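Local coordinates for protein importin-95 (Chaetomium thermophilum, PDB 4XRI) that probably carries protein cargo into the nucleus as a flexible HEAT-repeat transport receptor of the importin-beta family, with binding to a small GTPase expected, at residues D394-S398 with D436-Y440; L655-G660 with N692-L697. The protein carries 2 engineered substitutions. The contacts are given in a common frame with arbitrary orientation. Residues are numbered along the deposited sequence.

Contact 1 (D394-S398 with D436-Y440)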
loop_
_atom_site.group_PDB
_atom_site.type_symbol
_atom_site.label_atom_id
_atom_site.label_comp_id
_atom_site.label_asym_id
_atom_site.label_seq_id
_atom_site.Cartn_x
_atom_site.Cartn_y
_atom_site.Cartn_z
ATOM N N ASP A 394 -13.264 13.446 25.091
ATOM C CA ASP A 394 -12.933 12.865 23.799
ATOM C C ASP A 394 -11.470 12.443 23.757
ATOM O O ASP A 394 -11.139 11.370 23.255
ATOM C CB ASP A 394 -13.225 13.854 22.669
ATOM C CG ASP A 394 -12.893 13.289 21.303
ATOM O OD1 ASP A 394 -13.734 12.557 20.745
ATOM O OD2 ASP A 394 -11.795 13.584 20.784
ATOM N N ALA A 395 -10.599 13.294 24.287
ATOM C CA ALA A 395 -9.172 12.993 24.346
ATOM C C ALA A 395 -8.916 11.761 25.203
ATOM O O ALA A 395 -8.086 10.914 24.866
ATOM C CB ALA A 395 -8.401 14.182 24.888
ATOM N N ALA A 396 -9.652 11.665 26.306
ATOM C CA ALA A 396 -9.474 10.583 27.266
ATOM C C ALA A 396 -9.803 9.222 26.658
ATOM O O ALA A 396 -9.015 8.282 26.768
ATOM C CB ALA A 396 -10.329 10.829 28.502
ATOM N N VAL A 397 -10.968 9.116 26.024
ATOM C CA VAL A 397 -11.380 7.860 25.405
ATOM C C VAL A 397 -10.488 7.532 24.209
ATOM O O VAL A 397 -10.155 6.370 23.980
ATOM C CB VAL A 397 -12.864 7.891 24.958
ATOM C CG1 VAL A 397 -13.775 7.989 26.172
ATOM C CG2 VAL A 397 -13.128 9.038 24.003
ATOM N N SER A 398 -10.092 8.560 23.463
ATOM C CA SER A 398 -9.207 8.387 22.315
ATOM C C SER A 398 -7.884 7.783 22.753
ATOM O O SER A 398 -7.409 6.805 22.170
ATOM C CB SER A 398 -8.961 9.722 21.606
ATOM O OG SER A 398 -10.142 10.203 20.992
ATOM N N ASP A 436 -18.280 8.983 18.951
ATOM C CA ASP A 436 -17.557 8.402 17.826
ATOM C C ASP A 436 -16.210 7.848 18.275
ATOM O O ASP A 436 -15.833 6.732 17.912
ATOM C CB ASP A 436 -17.348 9.441 16.722
ATOM C CG ASP A 436 -16.720 8.845 15.477
ATOM O OD1 ASP A 436 -17.087 7.709 15.113
ATOM O OD2 ASP A 436 -15.861 9.511 14.861
ATOM N N SER A 437 -15.491 8.638 19.068
ATOM C CA SER A 437 -14.192 8.231 19.593
ATOM C C SER A 437 -14.337 7.057 20.551
ATOM O O SER A 437 -13.433 6.234 20.681
ATOM C CB SER A 437 -13.505 9.402 20.300
ATOM O OG SER A 437 -13.270 10.471 19.400
ATOM N N THR A 438 -15.480 6.993 21.225
ATOM C CA THR A 438 -15.758 5.905 22.152
ATOM C C THR A 438 -15.984 4.599 21.398
ATOM O O THR A 438 -15.439 3.556 21.762
ATOM C CB THR A 438 -16.986 6.206 23.024
ATOM O OG1 THR A 438 -16.716 7.345 23.851
ATOM C CG2 THR A 438 -17.314 5.017 23.904
ATOM N N ALA A 439 -16.792 4.673 20.346
ATOM C CA ALA A 439 -17.070 3.512 19.507
ATOM C C ALA A 439 -15.786 2.940 18.916
ATOM O O ALA A 439 -15.557 1.732 18.956
ATOM C CB ALA A 439 -18.044 3.880 18.400
ATOM N N TYR A 440 -14.947 3.822 18.383
ATOM C CA TYR A 440 -13.677 3.429 17.780
ATOM C C TYR A 440 -12.738 2.815 18.811
ATOM O O TYR A 440 -12.041 1.840 18.529
ATOM C CB TYR A 440 -13.006 4.634 17.118
ATOM C CG TYR A 440 -11.792 4.282 16.290
ATOM C CD1 TYR A 440 -11.927 3.863 14.973
ATOM C CD2 TYR A 440 -10.511 4.380 16.819
ATOM C CE1 TYR A 440 -10.823 3.543 14.208
ATOM C CE2 TYR A 440 -9.398 4.061 16.062
ATOM C CZ TYR A 440 -9.560 3.645 14.756
ATOM O OH TYR A 440 -8.457 3.327 13.995
#
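Two helical turns from successive HEAT repeats run side by side here. Their axes are 8.6 Å apart and only 9° from parallel. The CA atoms of S398 and S437 are 5.7 Å apart, and those of V397 and T438 5.8 Å. S437 is the centre of the contact. Its chi1 is m, and its CB points toward the other helix. From there S437 OG donates a short hydrogen bond to OD1 of D394 (2.5 Å). The same OG is also hydrogen-bonded to Q433 O, one turn back. D394 leaves its helix sideways, and its t rotamer brings the carboxylate over to S437. Its other oxygen, OD2, is hydrogen-bonded to NE2 of Q343. S398 is also m, which folds its hydroxyl back on its own helix: S398 OG donates to D394 O at 2.7 Å and lies 3.5 Å from S437 OG. V397 provides the apolar part: its CG2 rests on S437 CB at 3.7 Å, and its CG1 lies 3.8 Å from T438 OG1. The T438 hydroxyl is hydrogen-bonded to V434 O. The closest CA pair is thus two serines, in keeping with the short axis distance. Helix 390-402 and helix 432-449 are neighbours in one layer of the stacked repeats. Helix 409-425 packs against both, with L423 touching V397 and T438. Y359 of helix 354-369 meets S398 and Y440, and helix 477-490 continues the row beyond A439 and Y440.

Contact 2 (L655-G660 with N692-L697); sequences LYNALG and NFMNYL
Build 655-659 and 692-697 as alpha-helix (phi/psi near -63/-43) and give G660 -83/-7. The axes are 9.7 Å apart, their N-to-C directions 17° from parallel. The closest CA pair is G660 and Y696, at 6.0 Å. On the first segment L655 is t,p, L659 m,t and Y656 m with chi2 -26°. N692 (m) points toward that helix, and its ND2 donates to Y656 OH at 3.1 Å. F693 (m, chi2 -23°) starts sideways. Its CE1 lies 3.7 Å from L655 CD2 and 3.5 Å from Y656 CE1; its CD1 is 4.1 Å from L659 CD1. The contact joins equivalent helices of consecutive repeats in the importin-beta superhelix, and V675 of the intervening helix 665-682 touches L659 and F693. Y696 (m, chi2 -80°) completes an aromatic cluster with Y656 and F693. The Y656 and Y696 planes are 11° apart, but the rings barely overlap, with centroids at 5.7 Å. Y696 CE2 is 3.5 Å from Y656 CB. Y656 O sits over one face of the Y696 ring, 3.3 Å from CE1. G660 CA is 3.6 Å from Y696 CD1; a CB there would clash. L659 CB meets Y696 CB at 4.0 Å, and L659 CD2 meets L697 CD2 (L697 is m,t) at 4.3 Å.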
loop_
_atom_site.group_PDB
_atom_site.type_symbol
_atom_site.label_atom_id
_atom_site.label_comp_id
_atom_site.label_asym_id
_atom_site.label_seq_id
_atom_site.Cartn_x
_atom_site.Cartn_y
_atom_site.Cartn_z
ATOM N N LEU A 655 -17.820 -16.079 -18.710
ATOM C CA LEU A 655 -16.481 -16.375 -18.222
ATOM C C LEU A 655 -15.443 -16.199 -19.327
ATOM O O LEU A 655 -14.390 -15.596 -19.109
ATOM C CB LEU A 655 -16.422 -17.796 -17.661
ATOM C CG LEU A 655 -15.082 -18.244 -17.076
ATOM C CD1 LEU A 655 -14.594 -17.242 -16.048
ATOM C CD2 LEU A 655 -15.206 -19.631 -16.461
ATOM N N TYR A 656 -15.751 -16.726 -20.509
ATOM C CA TYR A 656 -14.888 -16.577 -21.678
ATOM C C TYR A 656 -14.594 -15.109 -21.972
ATOM O O TYR A 656 -13.450 -14.728 -22.212
ATOM C CB TYR A 656 -15.528 -17.219 -22.913
ATOM C CG TYR A 656 -15.735 -18.712 -22.821
ATOM C CD1 TYR A 656 -14.930 -19.501 -22.008
ATOM C CD2 TYR A 656 -16.738 -19.334 -23.553
ATOM C CE1 TYR A 656 -15.120 -20.869 -21.926
ATOM C CE2 TYR A 656 -16.937 -20.699 -23.478
ATOM C CZ TYR A 656 -16.126 -21.461 -22.664
ATOM O OH TYR A 656 -16.322 -22.821 -22.590
ATOM N N ASN A 657 -15.640 -14.293 -21.947
ATOM C CA ASN A 657 -15.526 -12.884 -22.300
ATOM C C ASN A 657 -14.670 -12.114 -21.306
ATOM O O ASN A 657 -13.900 -11.233 -21.687
ATOM C CB ASN A 657 -16.911 -12.251 -22.396
ATOM C CG ASN A 657 -16.920 -11.010 -23.260
ATOM O OD1 ASN A 657 -17.006 -9.889 -22.757
ATOM N ND2 ASN A 657 -16.818 -11.203 -24.572
ATOM N N ALA A 658 -14.807 -12.457 -20.029
ATOM C CA ALA A 658 -13.984 -11.859 -18.987
ATOM C C ALA A 658 -12.527 -12.274 -19.163
ATOM O O ALA A 658 -11.614 -11.468 -18.978
ATOM C CB ALA A 658 -14.494 -12.257 -17.610
ATOM N N LEU A 659 -12.324 -13.534 -19.533
ATOM C CA LEU A 659 -10.986 -14.067 -19.769
ATOM C C LEU A 659 -10.269 -13.351 -20.908
ATOM O O LEU A 659 -9.073 -13.080 -20.825
ATOM C CB LEU A 659 -11.052 -15.567 -20.075
ATOM C CG LEU A 659 -11.146 -16.537 -18.895
ATOM C CD1 LEU A 659 -11.409 -17.946 -19.401
ATOM C CD2 LEU A 659 -9.873 -16.493 -18.060
ATOM N N GLY A 660 -11.005 -13.054 -21.972
ATOM C CA GLY A 660 -10.411 -12.492 -23.171
ATOM C C GLY A 660 -10.205 -10.989 -23.133
ATOM O O GLY A 660 -9.585 -10.420 -24.033
ATOM N N ASN A 692 -11.637 -24.488 -24.565
ATOM C CA ASN A 692 -11.960 -23.071 -24.658
ATOM C C ASN A 692 -11.151 -22.264 -23.651
ATOM O O ASN A 692 -10.653 -21.183 -23.967
ATOM C CB ASN A 692 -13.454 -22.842 -24.438
ATOM C CG ASN A 692 -14.281 -23.203 -25.653
ATOM O OD1 ASN A 692 -13.858 -22.993 -26.788
ATOM N ND2 ASN A 692 -15.470 -23.746 -25.420
ATOM N N PHE A 693 -11.020 -22.804 -22.443
ATOM C CA PHE A 693 -10.200 -22.189 -21.407
ATOM C C PHE A 693 -8.763 -22.029 -21.883
ATOM O O PHE A 693 -8.202 -20.935 -21.827
ATOM C CB PHE A 693 -10.227 -23.019 -20.120
ATOM C CG PHE A 693 -11.544 -22.985 -19.399
ATOM C CD1 PHE A 693 -12.435 -21.942 -19.594
ATOM C CD2 PHE A 693 -11.891 -23.999 -18.523
ATOM C CE1 PHE A 693 -13.646 -21.912 -18.930
ATOM C CE2 PHE A 693 -13.099 -23.975 -17.855
ATOM C CZ PHE A 693 -13.978 -22.932 -18.060
ATOM N N MET A 694 -8.179 -23.132 -22.348
ATOM C CA MET A 694 -6.794 -23.142 -22.809
ATOM C C MET A 694 -6.553 -22.121 -23.916
ATOM O O MET A 694 -5.539 -21.421 -23.912
ATOM C CB MET A 694 -6.396 -24.540 -23.294
ATOM C CG MET A 694 -6.246 -25.570 -22.181
ATOM S SD MET A 694 -4.961 -25.139 -20.989
ATOM C CE MET A 694 -3.506 -25.204 -22.030
ATOM N N ASN A 695 -7.486 -22.038 -24.859
ATOM C CA ASN A 695 -7.377 -21.082 -25.954
ATOM C C ASN A 695 -7.307 -19.639 -25.459
ATOM O O ASN A 695 -6.495 -18.848 -25.944
ATOM C CB ASN A 695 -8.550 -21.243 -26.921
ATOM C CG ASN A 695 -8.427 -22.486 -27.781
ATOM O OD1 ASN A 695 -7.355 -23.081 -27.885
ATOM N ND2 ASN A 695 -9.528 -22.882 -28.405
ATOM N N TYR A 696 -8.146 -19.306 -24.483
ATOM C CA TYR A 696 -8.138 -17.963 -23.909
ATOM C C TYR A 696 -6.889 -17.716 -23.068
ATOM O O TYR A 696 -6.287 -16.643 -23.136
ATOM C CB TYR A 696 -9.390 -17.726 -23.062
ATOM C CG TYR A 696 -10.589 -17.276 -23.864
ATOM C CD1 TYR A 696 -10.722 -15.953 -24.265
ATOM C CD2 TYR A 696 -11.587 -18.172 -24.221
ATOM C CE1 TYR A 696 -11.815 -15.535 -24.998
ATOM C CE2 TYR A 696 -12.683 -17.762 -24.957
ATOM C CZ TYR A 696 -12.792 -16.443 -25.339
ATOM O OH TYR A 696 -13.881 -16.030 -26.071
ATOM N N LEU A 697 -6.506 -18.712 -22.275
ATOM C CA LEU A 697 -5.321 -18.604 -21.431
ATOM C C LEU A 697 -4.059 -18.447 -22.273
ATOM O O LEU A 697 -3.239 -17.563 -22.018
ATOM C CB LEU A 697 -5.196 -19.826 -20.518
ATOM C CG LEU A 697 -6.296 -20.015 -19.469
ATOM C CD1 LEU A 697 -6.099 -21.324 -18.726
ATOM C CD2 LEU A 697 -6.333 -18.845 -18.494
#

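From the N terminus, the chain first reaches contact 1. It joins helix 390-402 to helix 432-449 and closes a loop of 37 residues that holds helix 409-425. The chain then runs through more than two hundred residues of further helices before contact 2. That contact joins helix 648-660 to helix 690-701 around helix 665-682, with 31 residues between its segments. The two loops are in series and neither nest nor cross. Each ties one repeat to the next by pairing two nearly parallel helices. The centres of contact 1 and contact 2 are about 51 Å apart. The two contacts do not touch and lie on opposite sides of the middle of the chain.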